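Local coordinates for translation initiation factor eIF-2B (Pyrococcus horikoshii, PDB 1VB5), which is the archaeal counterpart of the eIF2B regulatory subunits and probably catalyses the exchange of GDP for GTP on initiation factor 2, at residues 187-190 and 191-195. Numbering follows the deposited sequence.
Sequences MITK and DGYVV
Thr189 OG1 ties the hairpin loop together, giving its proton to Asp191 OD1 at 2.6 Å and accepting Tyr193 N at 2.9 Å. OG1 lies between its own backbone N and carbonyl carbon (chi1 63°), which turns it toward both partners. It meets the carboxylate on its anti side, 30° out of plane. The other oxygen, OD2, bonds Ser229 OG, so both ends are held.

One backbone bond, Gly192 N to Thr189 O at 3.1 Å, closes the type I turn; Thr189 N to Tyr193 O, 2.9 Å, pairs the residues flanking it. This is a 3:5 hairpin with a G1 bulge: Gly192 has positive phi, where a side chain would press on the preceding carbonyl O. Further along, Val195 N gives Met187 O a nearly straight 2.8 Å bond (173°); the return bond from Met187 N to Val195 O is weak.

On one face Ile188 CD1 is 3.8 Å from Val194 CG2; on the other, Met187 CB sits 3.9 Å from Val195 CB.

Strand 251-254 adds to the other side of strand 194-197, where Val194 bonds Thr254. A buried hydroxyl used as donor and acceptor probably helps to hold the bend, together with the Gly192 N bond.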
loop_
_atom_site.group_PDB
_atom_site.type_symbol
_atom_site.label_atom_id
_atom_site.label_comp_id
_atom_site.label_asym_id
_atom_site.label_seq_id
_atom_site.Cartn_x
_atom_site.Cartn_y
_atom_site.Cartn_z
ATOM N N MET B 187 12.149 4.915 -14.700
ATOM C CA MET B 187 13.064 4.216 -15.594
ATOM C C MET B 187 12.433 2.993 -16.249
ATOM O O MET B 187 11.638 2.280 -15.628
ATOM C CB MET B 187 14.315 3.759 -14.832
ATOM C CG MET B 187 15.287 2.961 -15.691
ATOM S SD MET B 187 16.653 2.185 -14.807
ATOM C CE MET B 187 17.366 3.587 -13.929
ATOM N N ILE B 188 12.775 2.773 -17.514
ATOM C CA ILE B 188 12.319 1.599 -18.240
ATOM C C ILE B 188 13.652 0.889 -18.463
ATOM O O ILE B 188 14.506 1.385 -19.206
ATOM C CB ILE B 188 11.696 1.935 -19.618
ATOM C CG1 ILE B 188 10.470 2.847 -19.456
ATOM C CG2 ILE B 188 11.321 0.645 -20.333
ATOM C CD1 ILE B 188 9.339 2.267 -18.610
ATOM N N THR B 189 13.850 -0.245 -17.798
ATOM C CA THR B 189 15.104 -0.976 -17.923
ATOM C C THR B 189 15.319 -1.492 -19.337
ATOM O O THR B 189 14.420 -1.446 -20.176
ATOM C CB THR B 189 15.172 -2.168 -16.939
ATOM O OG1 THR B 189 14.145 -3.118 -17.253
ATOM C CG2 THR B 189 14.979 -1.687 -15.511
ATOM N N LYS B 190 16.527 -1.981 -19.590
ATOM C CA LYS B 190 16.883 -2.513 -20.895
ATOM C C LYS B 190 16.011 -3.713 -21.263
ATOM O O LYS B 190 15.678 -3.904 -22.429
ATOM C CB LYS B 190 18.356 -2.932 -20.903
ATOM C CG LYS B 190 18.850 -3.372 -22.264
ATOM C CD LYS B 190 20.267 -3.905 -22.211
ATOM C CE LYS B 190 20.711 -4.374 -23.592
ATOM N NZ LYS B 190 22.076 -4.975 -23.568
ATOM N N ASP B 191 15.642 -4.524 -20.271
ATOM C CA ASP B 191 14.813 -5.694 -20.548
ATOM C C ASP B 191 13.300 -5.446 -20.463
ATOM O O ASP B 191 12.504 -6.382 -20.449
ATOM C CB ASP B 191 15.239 -6.886 -19.659
ATOM C CG ASP B 191 15.411 -6.512 -18.186
ATOM O OD1 ASP B 191 15.429 -5.309 -17.852
ATOM O OD2 ASP B 191 15.543 -7.443 -17.356
ATOM N N GLY B 192 12.906 -4.174 -20.417
ATOM C CA GLY B 192 11.489 -3.844 -20.410
ATOM C C GLY B 192 10.729 -3.760 -19.101
ATOM O O GLY B 192 9.500 -3.684 -19.112
ATOM N N TYR B 193 11.436 -3.776 -17.979
ATOM C CA TYR B 193 10.786 -3.680 -16.682
ATOM C C TYR B 193 10.626 -2.206 -16.342
ATOM O O TYR B 193 11.380 -1.356 -16.836
ATOM C CB TYR B 193 11.615 -4.398 -15.613
ATOM C CG TYR B 193 11.545 -5.911 -15.711
ATOM C CD1 TYR B 193 11.824 -6.563 -16.912
ATOM C CD2 TYR B 193 11.196 -6.689 -14.606
ATOM C CE1 TYR B 193 11.755 -7.958 -17.015
ATOM C CE2 TYR B 193 11.122 -8.090 -14.697
ATOM C CZ TYR B 193 11.401 -8.712 -15.905
ATOM O OH TYR B 193 11.317 -10.083 -16.020
ATOM N N VAL B 194 9.640 -1.903 -15.507
ATOM C CA VAL B 194 9.357 -0.525 -15.133
ATOM C C VAL B 194 9.710 -0.212 -13.690
ATOM O O VAL B 194 9.224 -0.863 -12.763
ATOM C CB VAL B 194 7.863 -0.195 -15.347
ATOM C CG1 VAL B 194 7.591 1.271 -15.001
ATOM C CG2 VAL B 194 7.467 -0.495 -16.780
ATOM N N VAL B 195 10.569 0.783 -13.507
ATOM C CA VAL B 195 10.971 1.215 -12.176
ATOM C C VAL B 195 10.106 2.430 -11.854
ATOM O O VAL B 195 10.053 3.393 -12.629
ATOM C CB VAL B 195 12.446 1.632 -12.135
ATOM C CG1 VAL B 195 12.816 2.078 -10.726
ATOM C CG2 VAL B 195 13.329 0.470 -12.573
#